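Local coordinates for protein cellulase CEL9M (Clostridium cellulolyticum, PDB 1IA6) that probably hydrolyses internal beta-1,4-glucosidic linkages of cellulose and related beta-glucans, as a family 9 glycoside hydrolase, at residues His4-Ala9 with Tyr339-Asn344. Residues are numbered along the deposited sequence; the frame is centred on the assembly and turned at random.
With NI (nickel (II) ion), chain D.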
loop_
_atom_site.group_PDB
_atom_site.type_symbol
_atom_site.label_atom_id
_atom_site.label_comp_id
_atom_site.label_asym_id
_atom_site.label_seq_id
_atom_site.Cartn_x
_atom_site.Cartn_y
_atom_site.Cartn_z
ATOM N N HIS A 4 -7.897 23.444 -3.551
ATOM C CA HIS A 4 -6.716 22.638 -3.248
ATOM C C HIS A 4 -6.099 22.071 -4.522
ATOM O O HIS A 4 -6.801 21.803 -5.497
ATOM C CB HIS A 4 -7.095 21.494 -2.303
ATOM C CG HIS A 4 -7.393 21.940 -0.906
ATOM N ND1 HIS A 4 -6.403 22.231 0.009
ATOM C CD2 HIS A 4 -8.568 22.180 -0.278
ATOM C CE1 HIS A 4 -6.956 22.632 1.140
ATOM N NE2 HIS A 4 -8.268 22.610 0.993
ATOM N N ASP A 5 -4.781 21.892 -4.509
ATOM C CA ASP A 5 -4.073 21.352 -5.666
ATOM C C ASP A 5 -3.902 19.842 -5.516
ATOM O O ASP A 5 -2.842 19.365 -5.102
ATOM C CB ASP A 5 -2.700 22.020 -5.801
ATOM C CG ASP A 5 -1.989 21.647 -7.093
ATOM O OD1 ASP A 5 -2.547 20.858 -7.887
ATOM O OD2 ASP A 5 -0.867 22.148 -7.316
ATOM N N TYR A 6 -4.949 19.095 -5.853
ATOM C CA TYR A 6 -4.915 17.637 -5.749
ATOM C C TYR A 6 -3.992 17.017 -6.795
ATOM O O TYR A 6 -3.433 15.947 -6.579
ATOM C CB TYR A 6 -6.319 17.055 -5.923
ATOM C CG TYR A 6 -7.331 17.562 -4.919
ATOM C CD1 TYR A 6 -7.182 17.307 -3.557
ATOM C CD2 TYR A 6 -8.430 18.308 -5.332
ATOM C CE1 TYR A 6 -8.108 17.788 -2.630
ATOM C CE2 TYR A 6 -9.360 18.792 -4.417
ATOM C CZ TYR A 6 -9.193 18.530 -3.070
ATOM O OH TYR A 6 -10.102 19.027 -2.166
ATOM N N SER A 7 -3.846 17.700 -7.926
ATOM C CA SER A 7 -2.999 17.226 -9.013
ATOM C C SER A 7 -1.535 17.095 -8.599
ATOM O O SER A 7 -0.903 16.063 -8.839
ATOM C CB SER A 7 -3.107 18.181 -10.206
ATOM O OG SER A 7 -2.313 17.734 -11.290
ATOM N N THR A 8 -0.999 18.146 -7.983
ATOM C CA THR A 8 0.391 18.145 -7.547
ATOM C C THR A 8 0.599 17.144 -6.415
ATOM O O THR A 8 1.631 16.479 -6.347
ATOM C CB THR A 8 0.830 19.549 -7.083
ATOM O OG1 THR A 8 0.748 20.460 -8.187
ATOM C CG2 THR A 8 2.268 19.524 -6.578
ATOM N N ALA A 9 -0.383 17.034 -5.527
ATOM C CA ALA A 9 -0.276 16.093 -4.417
ATOM C C ALA A 9 -0.208 14.672 -4.974
ATOM O O ALA A 9 0.564 13.845 -4.492
ATOM C CB ALA A 9 -1.471 16.237 -3.483
ATOM N N TYR A 339 -7.708 17.789 5.051
ATOM C CA TYR A 339 -7.019 17.874 6.335
ATOM C C TYR A 339 -5.554 17.499 6.127
ATOM O O TYR A 339 -4.648 18.181 6.611
ATOM C CB TYR A 339 -7.678 16.930 7.348
ATOM C CG TYR A 339 -7.073 16.977 8.736
ATOM C CD1 TYR A 339 -5.847 16.367 9.006
ATOM C CD2 TYR A 339 -7.730 17.626 9.782
ATOM C CE1 TYR A 339 -5.290 16.401 10.284
ATOM C CE2 TYR A 339 -7.181 17.667 11.067
ATOM C CZ TYR A 339 -5.962 17.053 11.310
ATOM O OH TYR A 339 -5.411 17.082 12.573
ATOM N N ILE A 340 -5.332 16.417 5.388
ATOM C CA ILE A 340 -3.988 15.937 5.093
ATOM C C ILE A 340 -3.178 16.977 4.315
ATOM O O ILE A 340 -1.986 17.160 4.565
ATOM C CB ILE A 340 -4.058 14.614 4.281
ATOM C CG1 ILE A 340 -4.572 13.491 5.185
ATOM C CG2 ILE A 340 -2.690 14.268 3.691
ATOM C CD1 ILE A 340 -4.905 12.206 4.451
ATOM N N LEU A 341 -3.835 17.667 3.387
ATOM C CA LEU A 341 -3.174 18.673 2.563
ATOM C C LEU A 341 -2.861 19.997 3.262
ATOM O O LEU A 341 -2.119 20.820 2.720
ATOM C CB LEU A 341 -4.004 18.941 1.304
ATOM C CG LEU A 341 -4.183 17.738 0.373
ATOM C CD1 LEU A 341 -5.089 18.110 -0.796
ATOM C CD2 LEU A 341 -2.828 17.276 -0.129
ATOM N N GLY A 342 -3.425 20.220 4.446
ATOM C CA GLY A 342 -3.128 21.460 5.144
ATOM C C GLY A 342 -4.250 22.117 5.922
ATOM O O GLY A 342 -4.002 23.039 6.695
ATOM N N ASP A 343 -5.480 21.662 5.720
ATOM C CA ASP A 343 -6.630 22.225 6.425
ATOM C C ASP A 343 -6.744 21.612 7.812
ATOM O O ASP A 343 -7.651 20.824 8.067
ATOM C CB ASP A 343 -7.914 21.931 5.653
ATOM C CG ASP A 343 -8.149 22.897 4.517
ATOM O OD1 ASP A 343 -7.189 23.573 4.086
ATOM O OD2 ASP A 343 -9.304 22.970 4.052
ATOM N N ASN A 344 -5.833 21.978 8.707
ATOM C CA ASN A 344 -5.844 21.428 10.058
ATOM C C ASN A 344 -5.331 22.445 11.074
ATOM O O ASN A 344 -4.719 23.450 10.705
ATOM C CB ASN A 344 -4.987 20.158 10.097
ATOM C CG ASN A 344 -3.581 20.394 9.578
ATOM O OD1 ASN A 344 -2.813 21.149 10.168
ATOM N ND2 ASN A 344 -3.244 19.755 8.462
HETATM NI NI NI D . -9.639 23.642 2.214
HETATM O O HOH W 1 -11.520 22.735 1.987
#
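His4 and Leu341 mark the closest backbone approach, CA to CA 7.9 Å, where the loop leading into helix 6-15 passes the end of helix 327-341. His4 and Asp343 reach tip to tip and share a nickel ion. His4 NE2 binds the metal at 2.1 Å and Asp343 OD2 at 2.0 Å. The imidazole and carboxylate planes are turned 62° apart. The second oxygen, Asp343 OD1, lies at the ring edge, in its plane, 3.1 Å from His4 CE1. A water and the N and O of Ala1 complete the coordination, so the metal ties the chain's N-terminus to the turn after helix 327-341.

Next to the metal site the contact is apolar. Leu341 CG, anti to its carbonyl carbon (chi1 -62°), is directed at helix 6-15, and the two methyls have different partners. Leu341 CD1 lies 3.5 Å from Tyr6 CE1, the side chains crossing at about a right angle, while CD2 touches Ala9 CB at 3.8 Å. The Tyr6 ring also carries His4 CB over one face, near the rim. Tyr6 OH is hydrogen-bonded to Asp338. Asp5 N-caps helix 6-15, its OD1 accepting from Thr8 N. Gly342 follows the last turn of helix 327-341 with positive phi, in a Schellman motif. Tyr6 also touches Val337 of helix 327-341 and Ala426 and Ile427 of helix 413-429, and Ala9 packs on Leu423; helix 6-15 thus rests against both helices of the alpha barrel.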